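Long-range contacts in aldehyde dehydrogenase (PDB 3K9D), which probably acts as an oxidoreductase on aldehyde or oxo groups, with NAD or NADP as electron acceptor: residues L375-E380 against L397-P402; K237-S242 against A252-V257; F225-A230 against V258-N263; L361-L366 against K391-R396. All coordinates share one frame; numbering follows the deposited sequence.

Contact 1 (L375-E380 against L397-P402); sequences LIIHSE and LLVNTP
The His378 imidazole and the Asn400 carboxamide slide past each other in opposite directions, their planes 35° apart. At the edge of the ring, in its plane, a water lies 2.9 Å from His378 NE2 and donates to Thr401 O. Here ends a beta-alpha-beta unit whose two parallel strands, 375-378 and 397-399, lie side by side at the outer margin of the sheet within this chain. Leu398 N binds Leu375 O, Leu398 O accepts from Ile377 N at 2.8 Å, and Asn400 N binds Ile377 O at 3.0 Å. Leu375, Ile377, Leu397 and Val399 share one face, where Phe388 and Ile385 of helix 382-391 cover Leu375, Ile377 and Val399, a setting that suits branched apolar chains. Leu397 CD2 meets both Leu375 CD2 at 3.8 Å and Ile377 CG2 at 3.7 Å. Beyond Leu397-Val399 the sheet runs on in parallel into a strand of the second subunit. Asn400, a residue type that tolerates its left-handed backbone (phi 54°, psi 53°), ends the pairing. Its amide imitates another stretch of backbone and grips Ser379 twice: OD1 accepts from Ser379 N at 3.2 Å, and ND2 donates to Ser379 O at 3.1 Å.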
loop_
_atom_site.group_PDB
_atom_site.type_symbol
_atom_site.label_atom_id
_atom_site.label_comp_id
_atom_site.label_asym_id
_atom_site.label_seq_id
_atom_site.Cartn_x
_atom_site.Cartn_y
_atom_site.Cartn_z
ATOM N N LEU A 375 4.388 -19.457 8.780
ATOM C CA LEU A 375 4.254 -20.645 9.615
ATOM C C LEU A 375 4.326 -21.839 8.650
ATOM O O LEU A 375 3.903 -21.737 7.507
ATOM C CB LEU A 375 2.932 -20.638 10.412
ATOM C CG LEU A 375 2.580 -21.857 11.285
ATOM C CD1 LEU A 375 1.880 -21.475 12.541
ATOM C CD2 LEU A 375 1.723 -22.866 10.522
ATOM N N ILE A 376 4.894 -22.949 9.108
ATOM C CA ILE A 376 5.070 -24.144 8.280
ATOM C C ILE A 376 4.295 -25.293 8.938
ATOM O O ILE A 376 4.253 -25.399 10.151
ATOM C CB ILE A 376 6.583 -24.506 8.089
ATOM C CG1 ILE A 376 7.407 -23.304 7.605
ATOM C CG2 ILE A 376 6.753 -25.697 7.124
ATOM C CD1 ILE A 376 8.106 -22.504 8.722
ATOM N N ILE A 377 3.610 -26.105 8.136
ATOM C CA ILE A 377 2.927 -27.273 8.653
ATOM C C ILE A 377 3.235 -28.492 7.773
ATOM O O ILE A 377 3.251 -28.403 6.537
ATOM C CB ILE A 377 1.374 -27.059 8.760
ATOM C CG1 ILE A 377 0.718 -28.240 9.511
ATOM C CG2 ILE A 377 0.755 -26.833 7.389
ATOM C CD1 ILE A 377 -0.803 -28.135 9.738
ATOM N N HIS A 378 3.493 -29.619 8.430
ATOM C CA HIS A 378 3.674 -30.887 7.756
ATOM C C HIS A 378 2.547 -31.765 8.200
ATOM O O HIS A 378 2.383 -32.032 9.393
ATOM C CB HIS A 378 5.042 -31.502 8.084
ATOM C CG HIS A 378 6.193 -30.621 7.715
ATOM N ND1 HIS A 378 6.848 -30.711 6.506
ATOM C CD2 HIS A 378 6.805 -29.626 8.400
ATOM C CE1 HIS A 378 7.811 -29.809 6.462
ATOM N NE2 HIS A 378 7.795 -29.126 7.594
ATOM N N SER A 379 1.756 -32.193 7.228
ATOM C CA SER A 379 0.513 -32.878 7.502
ATOM C C SER A 379 0.007 -33.479 6.218
ATOM O O SER A 379 0.221 -32.915 5.144
ATOM C CB SER A 379 -0.551 -31.892 8.011
ATOM O OG SER A 379 -1.713 -32.587 8.393
ATOM N N GLU A 380 -0.670 -34.617 6.340
ATOM C CA GLU A 380 -1.439 -35.167 5.227
ATOM C C GLU A 380 -2.948 -35.016 5.466
ATOM O O GLU A 380 -3.782 -35.627 4.778
ATOM C CB GLU A 380 -1.059 -36.630 4.967
ATOM C CG GLU A 380 0.429 -36.836 4.613
ATOM C CD GLU A 380 0.817 -36.211 3.282
ATOM O OE1 GLU A 380 -0.034 -36.177 2.370
ATOM O OE2 GLU A 380 1.971 -35.753 3.141
ATOM N N LEU A 397 1.543 -19.428 4.518
ATOM C CA LEU A 397 1.523 -20.668 5.279
ATOM C C LEU A 397 1.992 -21.829 4.415
ATOM O O LEU A 397 1.378 -22.192 3.422
ATOM C CB LEU A 397 0.146 -20.941 5.871
ATOM C CG LEU A 397 0.109 -21.691 7.205
ATOM C CD1 LEU A 397 -1.213 -21.410 7.867
ATOM C CD2 LEU A 397 0.296 -23.175 7.039
ATOM N N LEU A 398 3.097 -22.426 4.821
ATOM C CA LEU A 398 3.746 -23.412 3.977
ATOM C C LEU A 398 3.369 -24.833 4.359
ATOM O O LEU A 398 3.355 -25.178 5.530
ATOM C CB LEU A 398 5.249 -23.189 3.990
ATOM C CG LEU A 398 5.601 -21.737 3.680
ATOM C CD1 LEU A 398 7.062 -21.539 3.898
ATOM C CD2 LEU A 398 5.176 -21.300 2.266
ATOM N N VAL A 399 3.015 -25.630 3.349
ATOM C CA VAL A 399 2.622 -27.009 3.561
ATOM C C VAL A 399 3.627 -27.949 2.888
ATOM O O VAL A 399 3.877 -27.841 1.680
ATOM C CB VAL A 399 1.176 -27.289 3.070
ATOM C CG1 VAL A 399 0.749 -28.709 3.427
ATOM C CG2 VAL A 399 0.178 -26.267 3.667
ATOM N N ASN A 400 4.195 -28.848 3.692
ATOM C CA ASN A 400 5.074 -29.942 3.225
ATOM C C ASN A 400 6.250 -29.463 2.370
ATOM O O ASN A 400 6.469 -29.949 1.260
ATOM C CB ASN A 400 4.259 -31.025 2.494
ATOM C CG ASN A 400 3.265 -31.724 3.401
ATOM O OD1 ASN A 400 3.473 -31.839 4.597
ATOM N ND2 ASN A 400 2.204 -32.226 2.827
ATOM N N THR A 401 6.999 -28.505 2.899
ATOM C CA THR A 401 8.049 -27.856 2.126
ATOM C C THR A 401 9.022 -27.267 3.139
ATOM O O THR A 401 8.630 -27.046 4.287
ATOM C CB THR A 401 7.453 -26.784 1.111
ATOM O OG1 THR A 401 8.365 -26.554 0.019
ATOM C CG2 THR A 401 7.076 -25.468 1.787
ATOM N N PRO A 402 10.296 -27.072 2.745
ATOM C CA PRO A 402 11.241 -26.310 3.575
ATOM C C PRO A 402 10.797 -24.852 3.742
ATOM O O PRO A 402 10.455 -24.204 2.757
ATOM C CB PRO A 402 12.548 -26.351 2.769
ATOM C CG PRO A 402 12.340 -27.274 1.641
ATOM C CD PRO A 402 10.914 -27.597 1.508
HETATM O O HOH W 1 9.960 -27.366 6.714
#

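Contact 2 (K237-S242 against A252-V257)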
loop_
_atom_site.group_PDB
_atom_site.type_symbol
_atom_site.label_atom_id
_atom_site.label_comp_id
_atom_site.label_asym_id
_atom_site.label_seq_id
_atom_site.Cartn_x
_atom_site.Cartn_y
_atom_site.Cartn_z
ATOM N N LYS A 237 13.712 -33.681 6.880
ATOM C CA LYS A 237 14.611 -33.292 5.771
ATOM C C LYS A 237 14.308 -31.871 5.296
ATOM O O LYS A 237 15.216 -31.086 5.076
ATOM C CB LYS A 237 14.475 -34.278 4.604
ATOM C CG LYS A 237 15.319 -33.980 3.377
ATOM C CD LYS A 237 14.802 -34.762 2.174
ATOM C CE LYS A 237 15.557 -34.380 0.904
ATOM N NZ LYS A 237 15.211 -32.998 0.421
ATOM N N HIS A 238 13.024 -31.553 5.159
ATOM C CA HIS A 238 12.601 -30.202 4.774
ATOM C C HIS A 238 13.036 -29.133 5.786
ATOM O O HIS A 238 13.604 -28.121 5.406
ATOM C CB HIS A 238 11.097 -30.153 4.525
ATOM C CG HIS A 238 10.673 -30.781 3.229
ATOM N ND1 HIS A 238 9.359 -31.089 2.949
ATOM C CD2 HIS A 238 11.385 -31.141 2.133
ATOM C CE1 HIS A 238 9.281 -31.625 1.745
ATOM N NE2 HIS A 238 10.495 -31.664 1.227
ATOM N N ILE A 239 12.800 -29.388 7.065
ATOM C CA ILE A 239 13.137 -28.443 8.137
ATOM C C ILE A 239 14.656 -28.239 8.179
ATOM O O ILE A 239 15.132 -27.120 8.342
ATOM C CB ILE A 239 12.594 -28.935 9.512
ATOM C CG1 ILE A 239 11.058 -28.932 9.505
ATOM C CG2 ILE A 239 13.134 -28.085 10.674
ATOM C CD1 ILE A 239 10.406 -29.588 10.707
ATOM N N LEU A 240 15.408 -29.327 8.015
ATOM C CA LEU A 240 16.864 -29.247 7.966
ATOM C C LEU A 240 17.357 -28.555 6.702
ATOM O O LEU A 240 18.275 -27.755 6.788
ATOM C CB LEU A 240 17.525 -30.625 8.141
ATOM C CG LEU A 240 17.223 -31.310 9.478
ATOM C CD1 LEU A 240 17.930 -32.646 9.530
ATOM C CD2 LEU A 240 17.655 -30.438 10.653
ATOM N N ASP A 241 16.728 -28.844 5.555
ATOM C CA ASP A 241 17.088 -28.211 4.258
ATOM C C ASP A 241 17.015 -26.694 4.341
ATOM O O ASP A 241 17.880 -25.988 3.814
ATOM C CB ASP A 241 16.166 -28.674 3.111
ATOM C CG ASP A 241 16.542 -30.045 2.546
ATOM O OD1 ASP A 241 17.635 -30.561 2.855
ATOM O OD2 ASP A 241 15.729 -30.612 1.785
ATOM N N SER A 242 15.961 -26.214 5.001
ATOM C CA SER A 242 15.697 -24.784 5.163
ATOM C C SER A 242 16.498 -24.142 6.295
ATOM O O SER A 242 17.126 -23.099 6.114
ATOM C CB SER A 242 14.192 -24.580 5.367
ATOM O OG SER A 242 13.906 -23.500 6.223
ATOM N N ALA A 252 12.089 -16.644 6.223
ATOM C CA ALA A 252 10.999 -17.615 6.111
ATOM C C ALA A 252 11.374 -19.029 6.646
ATOM O O ALA A 252 10.529 -19.929 6.709
ATOM C CB ALA A 252 10.496 -17.677 4.684
ATOM N N SER A 253 12.617 -19.187 7.083
ATOM C CA SER A 253 13.072 -20.427 7.718
ATOM C C SER A 253 12.466 -20.589 9.118
ATOM O O SER A 253 12.078 -19.602 9.769
ATOM C CB SER A 253 14.605 -20.497 7.740
ATOM O OG SER A 253 15.170 -19.577 8.650
ATOM N N GLU A 254 12.364 -21.845 9.544
ATOM C CA GLU A 254 11.727 -22.285 10.788
ATOM C C GLU A 254 12.443 -21.743 12.018
ATOM O O GLU A 254 13.649 -21.575 11.994
ATOM C CB GLU A 254 11.750 -23.827 10.857
ATOM C CG GLU A 254 11.061 -24.569 9.710
ATOM C CD GLU A 254 11.862 -24.681 8.402
ATOM O OE1 GLU A 254 12.994 -24.172 8.305
ATOM O OE2 GLU A 254 11.333 -25.288 7.450
ATOM N N GLN A 255 11.709 -21.489 13.102
ATOM C CA GLN A 255 12.329 -21.032 14.344
ATOM C C GLN A 255 12.015 -21.943 15.537
ATOM O O GLN A 255 12.715 -21.949 16.560
ATOM C CB GLN A 255 11.945 -19.573 14.627
ATOM C CG GLN A 255 12.575 -18.584 13.654
ATOM C CD GLN A 255 14.087 -18.511 13.804
ATOM O OE1 GLN A 255 14.615 -18.725 14.891
ATOM N NE2 GLN A 255 14.791 -18.201 12.709
ATOM N N SER A 256 10.960 -22.726 15.381
ATOM C CA SER A 256 10.595 -23.737 16.353
ATOM C C SER A 256 10.013 -24.953 15.642
ATOM O O SER A 256 9.554 -24.851 14.490
ATOM C CB SER A 256 9.611 -23.188 17.408
ATOM O OG SER A 256 8.394 -22.753 16.838
ATOM N N VAL A 257 10.090 -26.100 16.322
ATOM C CA VAL A 257 9.372 -27.295 15.936
ATOM C C VAL A 257 8.295 -27.560 16.994
ATOM O O VAL A 257 8.560 -27.549 18.182
ATOM C CB VAL A 257 10.302 -28.544 15.744
ATOM C CG1 VAL A 257 9.488 -29.746 15.262
ATOM C CG2 VAL A 257 11.426 -28.255 14.743
#
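Glu254 reaches across from the segment that leads into strand 256-260 and meets Ser242 on helix 232-243, the crossover helix of a beta-alpha-beta unit. CG of Glu254 stands anti to the carbonyl carbon (chi1 -58°), and a bend at chi2 (79°) swings CD round toward the helix. Ser242 OG donates to Glu254 OE1; the modelled separation of 2.4 Å is too short to be trusted in detail. OG sits off the staggered positions (chi1 147°) and also lies 3.4 Å from Ser253 CB; a small residue suits this close approach of helix and loop. One turn earlier on the helix, Ile239 crosses Glu254 obliquely, its CG2 4.2 Å from Glu254 CG, which sets methyl against methylene. The extended CG1 branch of Ile239 carries CD1 on to Val257 CG2, a loose contact at 4.4 Å; apolar side chains suit this buried seam between helix and sheet. Glu254 OE2 accepts from Gly403 N, and Ser242 OG is bonded to Ala404 N. Both amides belong to the start of helix 403-407, so hydrogen bonds probably compensate the buried carboxylate for lost water, and it may gain from the positive end of that helix.

Contact 3 (F225-A230 against V258-N263)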
loop_
_atom_site.group_PDB
_atom_site.type_symbol
_atom_site.label_atom_id
_atom_site.label_comp_id
_atom_site.label_asym_id
_atom_site.label_seq_id
_atom_site.Cartn_x
_atom_site.Cartn_y
_atom_site.Cartn_z
ATOM N N PHE A 225 4.911 -27.075 12.494
ATOM C CA PHE A 225 4.085 -28.083 13.166
ATOM C C PHE A 225 4.129 -29.397 12.358
ATOM O O PHE A 225 3.561 -29.510 11.271
ATOM C CB PHE A 225 2.648 -27.547 13.383
ATOM C CG PHE A 225 1.671 -28.549 13.979
ATOM C CD1 PHE A 225 2.069 -29.488 14.919
ATOM C CD2 PHE A 225 0.335 -28.523 13.597
ATOM C CE1 PHE A 225 1.166 -30.401 15.437
ATOM C CE2 PHE A 225 -0.585 -29.421 14.121
ATOM C CZ PHE A 225 -0.164 -30.370 15.040
ATOM N N ILE A 226 4.854 -30.378 12.884
ATOM C CA ILE A 226 4.827 -31.703 12.284
ATOM C C ILE A 226 3.633 -32.384 12.927
ATOM O O ILE A 226 3.712 -32.857 14.067
ATOM C CB ILE A 226 6.107 -32.515 12.564
ATOM C CG1 ILE A 226 7.362 -31.739 12.166
ATOM C CG2 ILE A 226 6.035 -33.862 11.866
ATOM C CD1 ILE A 226 8.683 -32.473 12.537
ATOM N N GLU A 227 2.518 -32.379 12.204
ATOM C CA GLU A 227 1.281 -32.934 12.683
ATOM C C GLU A 227 1.386 -34.457 12.561
ATOM O O GLU A 227 2.229 -34.950 11.819
ATOM C CB GLU A 227 0.122 -32.320 11.885
ATOM C CG GLU A 227 -1.266 -32.674 12.375
ATOM C CD GLU A 227 -1.835 -33.890 11.678
ATOM O OE1 GLU A 227 -1.427 -34.159 10.527
ATOM O OE2 GLU A 227 -2.681 -34.573 12.286
ATOM N N ARG A 228 0.563 -35.198 13.308
ATOM C CA ARG A 228 0.738 -36.649 13.434
ATOM C C ARG A 228 0.571 -37.447 12.138
ATOM O O ARG A 228 1.142 -38.528 11.997
ATOM C CB ARG A 228 -0.129 -37.216 14.563
ATOM C CG ARG A 228 -1.630 -37.225 14.298
ATOM C CD ARG A 228 -2.366 -37.866 15.480
ATOM N NE ARG A 228 -2.346 -36.999 16.655
ATOM C CZ ARG A 228 -2.840 -37.316 17.851
ATOM N NH1 ARG A 228 -3.384 -38.501 18.065
ATOM N NH2 ARG A 228 -2.773 -36.447 18.850
ATOM N N SER A 229 -0.178 -36.908 11.177
ATOM C CA SER A 229 -0.323 -37.578 9.886
ATOM C C SER A 229 0.910 -37.449 8.974
ATOM O O SER A 229 0.945 -38.092 7.933
ATOM C CB SER A 229 -1.579 -37.095 9.139
ATOM O OG SER A 229 -1.362 -35.830 8.550
ATOM N N ALA A 230 1.904 -36.637 9.368
ATOM C CA ALA A 230 3.020 -36.295 8.481
ATOM C C ALA A 230 3.995 -37.428 8.224
ATOM O O ALA A 230 4.122 -38.334 9.022
ATOM C CB ALA A 230 3.784 -35.075 8.991
ATOM N N VAL A 258 7.070 -27.753 16.540
ATOM C CA VAL A 258 5.965 -28.101 17.408
ATOM C C VAL A 258 5.533 -29.513 16.994
ATOM O O VAL A 258 5.324 -29.758 15.826
ATOM C CB VAL A 258 4.773 -27.100 17.250
ATOM C CG1 VAL A 258 3.596 -27.506 18.146
ATOM C CG2 VAL A 258 5.226 -25.654 17.585
ATOM N N VAL A 259 5.449 -30.435 17.957
ATOM C CA VAL A 259 5.017 -31.817 17.703
ATOM C C VAL A 259 3.910 -32.178 18.677
ATOM O O VAL A 259 3.827 -31.598 19.762
ATOM C CB VAL A 259 6.190 -32.868 17.872
ATOM C CG1 VAL A 259 7.409 -32.442 17.101
ATOM C CG2 VAL A 259 6.551 -33.053 19.325
ATOM N N GLU A 260 3.063 -33.127 18.287
ATOM C CA GLU A 260 2.114 -33.747 19.211
ATOM C C GLU A 260 2.851 -34.790 20.049
ATOM O O GLU A 260 3.844 -35.364 19.598
ATOM C CB GLU A 260 0.929 -34.375 18.455
ATOM C CG GLU A 260 -0.103 -33.360 17.950
ATOM C CD GLU A 260 -0.933 -33.888 16.797
ATOM O OE1 GLU A 260 -0.367 -34.147 15.718
ATOM O OE2 GLU A 260 -2.156 -34.044 16.956
ATOM N N ARG A 261 2.371 -35.028 21.268
ATOM C CA ARG A 261 3.025 -35.951 22.213
ATOM C C ARG A 261 3.184 -37.367 21.673
ATOM O O ARG A 261 4.230 -37.994 21.877
ATOM C CB ARG A 261 2.278 -36.006 23.556
ATOM C CG ARG A 261 2.993 -36.853 24.625
ATOM C CD ARG A 261 2.391 -36.646 26.004
ATOM N NE ARG A 261 2.398 -35.236 26.381
ATOM C CZ ARG A 261 3.351 -34.648 27.093
ATOM N NH1 ARG A 261 4.394 -35.339 27.529
ATOM N NH2 ARG A 261 3.263 -33.359 27.365
ATOM N N VAL A 262 2.153 -37.859 20.977
ATOM C CA VAL A 262 2.174 -39.214 20.424
ATOM C C VAL A 262 3.285 -39.397 19.385
ATOM O O VAL A 262 3.742 -40.513 19.149
ATOM C CB VAL A 262 0.790 -39.655 19.823
ATOM C CG1 VAL A 262 -0.260 -39.823 20.913
ATOM C CG2 VAL A 262 0.315 -38.691 18.749
ATOM N N ASN A 263 3.733 -38.289 18.799
ATOM C CA ASN A 263 4.693 -38.317 17.721
ATOM C C ASN A 263 6.086 -37.852 18.138
ATOM O O ASN A 263 7.006 -37.864 17.324
ATOM C CB ASN A 263 4.174 -37.462 16.569
ATOM C CG ASN A 263 4.351 -38.123 15.223
ATOM O OD1 ASN A 263 4.674 -39.309 15.125
ATOM N ND2 ASN A 263 4.133 -37.357 14.176
HETATM O O HOH W 2 2.825 -34.498 15.822
HETATM O O HOH W 3 -3.685 -34.206 14.564
HETATM O O HOH W 4 3.619 -38.817 11.736
#
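Arg228 and Glu260 hold each other through both carboxylate oxygens. The backbone N of Arg228 donates to Glu260 OE1 at 2.8 Å, nearly in line with the C-O bond, while the side chain bridges to OE2 through NE, a weak bond, and NH2, at 3.1 Å. The guanidinium and carboxylate planes are 55° apart, and NH2 comes to OE2 from above the carboxylate plane, so this is not a flat, paired bridge. The contact closes the beta-alpha-beta unit of strand 223-226, helix 232-243 and strand 256-260, at the ends of its parallel strands. Those strands still pair where Ile226 N donates to Val258 O at 3.0 Å; then they part, and a water takes over, donating to Ile226 O and Glu260 OE1 and accepting from Glu260 N. A second water donates to OE2 of both Glu227 and Glu260, a link that may ease the closeness of two acids. Glu227 starts a type I turn to Ala230, and its OE1 is held by Ser229 OG and by Ser379 OG, just past the end of the neighbouring strand 374-378. A third water joins Asn263 ND2 to the carbonyls of Arg228 and Ala230. Around this polar cluster carbon atoms pack against the flat groups. Val262 CG2 sits 3.6 Å above the centre of the guanidinium, a face that makes no hydrogen bonds and so suits a methyl. Inward, Glu227 CB lies over one face of the Phe225 ring, toward the rim. At that ring's edge, in plane, Phe225 CD1 lies 3.4 Å from Val258 O.

Contact 4 (L361-L366 against K391-R396); sequences LSMDIL and KKPVSR
An inverse gamma turn centred on Pro393 presses against helix 355-368, where Met363 and Leu366, three residues apart on the helix, receive it. Val394 N donates to Lys392 O at 2.7 Å and closes the turn; proline suits the centre because its ring already restricts phi to a value the turn can use. The ring lies in the angle between two helix side chains. Its CD touches Leu366 CD1 at 3.9 Å and Met363 CG at 4.0 Å, with the methionine chain crossing it at about a right angle and the leucine crossing it on a slant. Leu366 CG stands anti to the carbonyl carbon (chi1 -69°), beside the backbone N, and from there CD1 reaches Val394 CG1 at 3.7 Å. In the fold this turn belongs to the connection between helix 382-391 and strand 396-399, the second half of a beta-alpha-beta crossover, and helix 355-368 lies beside it. Leu366 and Ser362 also pack on Leu375 and Pro223 of the sheet. Lys392 has both apolar and aromatic neighbours. Bends at chi2 and chi3 place CD and CE against the helix, CE 3.6 Å from Met363 CG and CD 4.0 Å from Ser362 CB, while its ammonium group makes a cation-pi interaction with Phe388. Ser362 meets the lysine with CB; its OG is hydrogen-bonded to Ala358 O within the helix. The peptide oxygen of Val394 accepts a hydrogen bond from Arg443 NE of the second subunit.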
loop_
_atom_site.group_PDB
_atom_site.type_symbol
_atom_site.label_atom_id
_atom_site.label_comp_id
_atom_site.label_asym_id
_atom_site.label_seq_id
_atom_site.Cartn_x
_atom_site.Cartn_y
_atom_site.Cartn_z
ATOM N N LEU A 361 -0.840 -22.657 20.582
ATOM C CA LEU A 361 0.550 -22.374 20.863
ATOM C C LEU A 361 1.162 -21.568 19.726
ATOM O O LEU A 361 1.835 -20.571 19.984
ATOM C CB LEU A 361 1.346 -23.662 21.108
ATOM C CG LEU A 361 2.865 -23.526 21.195
ATOM C CD1 LEU A 361 3.311 -22.708 22.393
ATOM C CD2 LEU A 361 3.458 -24.895 21.248
ATOM N N SER A 362 0.914 -21.985 18.489
ATOM C CA SER A 362 1.479 -21.294 17.309
ATOM C C SER A 362 1.031 -19.831 17.252
ATOM O O SER A 362 1.859 -18.941 17.055
ATOM C CB SER A 362 1.099 -21.996 16.016
ATOM O OG SER A 362 1.659 -23.295 15.947
ATOM N N MET A 363 -0.265 -19.590 17.470
ATOM C CA MET A 363 -0.822 -18.224 17.560
ATOM C C MET A 363 -0.150 -17.395 18.665
ATOM O O MET A 363 0.190 -16.230 18.435
ATOM C CB MET A 363 -2.351 -18.239 17.760
ATOM C CG MET A 363 -3.142 -18.842 16.601
ATOM S SD MET A 363 -4.959 -18.719 16.697
ATOM C CE MET A 363 -5.291 -19.492 18.259
ATOM N N ASP A 364 0.075 -18.014 19.826
ATOM C CA ASP A 364 0.753 -17.383 20.985
ATOM C C ASP A 364 2.201 -16.977 20.679
ATOM O O ASP A 364 2.648 -15.882 21.062
ATOM C CB ASP A 364 0.724 -18.324 22.207
ATOM C CG ASP A 364 0.853 -17.581 23.537
ATOM O OD1 ASP A 364 0.639 -16.352 23.570
ATOM O OD2 ASP A 364 1.151 -18.228 24.567
ATOM N N ILE A 365 2.918 -17.869 19.999
ATOM C CA ILE A 365 4.260 -17.606 19.471
ATOM C C ILE A 365 4.216 -16.408 18.544
ATOM O O ILE A 365 4.925 -15.420 18.767
ATOM C CB ILE A 365 4.831 -18.829 18.674
ATOM C CG1 ILE A 365 5.271 -19.956 19.613
ATOM C CG2 ILE A 365 6.012 -18.430 17.814
ATOM C CD1 ILE A 365 5.465 -21.276 18.887
ATOM N N LEU A 366 3.368 -16.501 17.522
ATOM C CA LEU A 366 3.295 -15.490 16.478
ATOM C C LEU A 366 2.856 -14.128 16.989
ATOM O O LEU A 366 3.429 -13.115 16.599
ATOM C CB LEU A 366 2.412 -15.965 15.319
ATOM C CG LEU A 366 2.971 -17.121 14.465
ATOM C CD1 LEU A 366 1.865 -17.729 13.654
ATOM C CD2 LEU A 366 4.119 -16.657 13.558
ATOM N N LYS A 391 -6.861 -19.467 10.127
ATOM C CA LYS A 391 -6.714 -18.981 11.489
ATOM C C LYS A 391 -5.342 -18.474 11.903
ATOM O O LYS A 391 -5.258 -17.528 12.692
ATOM C CB LYS A 391 -7.229 -20.042 12.481
ATOM C CG LYS A 391 -8.727 -20.045 12.619
ATOM C CD LYS A 391 -9.207 -21.003 13.692
ATOM C CE LYS A 391 -10.713 -20.856 13.911
ATOM N NZ LYS A 391 -11.536 -21.176 12.701
ATOM N N LYS A 392 -4.275 -19.094 11.401
ATOM C CA LYS A 392 -2.903 -18.706 11.793
ATOM C C LYS A 392 -2.563 -17.316 11.275
ATOM O O LYS A 392 -2.680 -17.065 10.070
ATOM C CB LYS A 392 -1.857 -19.718 11.287
ATOM C CG LYS A 392 -2.033 -21.183 11.756
ATOM C CD LYS A 392 -1.784 -21.387 13.239
ATOM C CE LYS A 392 -3.081 -21.405 14.038
ATOM N NZ LYS A 392 -4.101 -22.440 13.663
ATOM N N PRO A 393 -2.134 -16.401 12.177
ATOM C CA PRO A 393 -1.930 -15.008 11.744
ATOM C C PRO A 393 -0.624 -14.800 10.965
ATOM O O PRO A 393 0.326 -14.190 11.468
ATOM C CB PRO A 393 -1.942 -14.223 13.059
ATOM C CG PRO A 393 -1.429 -15.224 14.105
ATOM C CD PRO A 393 -1.817 -16.605 13.607
ATOM N N VAL A 394 -0.581 -15.325 9.747
ATOM C CA VAL A 394 0.588 -15.205 8.862
ATOM C C VAL A 394 0.127 -14.805 7.474
ATOM O O VAL A 394 -1.056 -14.874 7.176
ATOM C CB VAL A 394 1.431 -16.526 8.757
ATOM C CG1 VAL A 394 2.051 -16.896 10.105
ATOM C CG2 VAL A 394 0.611 -17.676 8.181
ATOM N N SER A 395 1.064 -14.395 6.629
ATOM C CA SER A 395 0.754 -14.071 5.239
ATOM C C SER A 395 1.112 -15.196 4.285
ATOM O O SER A 395 0.590 -15.270 3.167
ATOM C CB SER A 395 1.461 -12.794 4.825
ATOM O OG SER A 395 1.062 -11.726 5.673
ATOM N N ARG A 396 2.013 -16.068 4.726
ATOM C CA ARG A 396 2.380 -17.233 3.931
ATOM C C ARG A 396 2.389 -18.457 4.834
ATOM O O ARG A 396 3.117 -18.513 5.813
ATOM C CB ARG A 396 3.720 -17.025 3.174
ATOM C CG ARG A 396 4.898 -16.616 4.050
ATOM C CD ARG A 396 6.066 -15.973 3.302
ATOM N NE ARG A 396 5.692 -14.824 2.485
ATOM C CZ ARG A 396 5.317 -13.618 2.924
ATOM N NH1 ARG A 396 5.238 -13.337 4.212
ATOM N NH2 ARG A 396 5.014 -12.671 2.041
#

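In the fold
Contacts 1, 2 and 3 reach the same parallel sheet, and strands 223-226 and 374-378 are neighbours within it. Contact 2 is nested in the loop that contact 3 closes, and both use strand 256-260; Ile226 packs on Ile239 and Val257 between them. Contact 2 is wholly buried and centres on one carboxylate, whereas contact 3, farthest from the chain's centre, becomes charged and water-bridged toward its exposed end. Contacts 1 and 4 are largely buried. Contact 1 is mainly backbone pairing, and hydrogen bonds from Ser379 and Glu380 to Glu227 and Ser229 tie it to contact 3. Contact 4 has no hydrogen bond across it, only packing, and meets contact 1 around Leu375. Contacts 1, 2 and 4 also touch the second subunit.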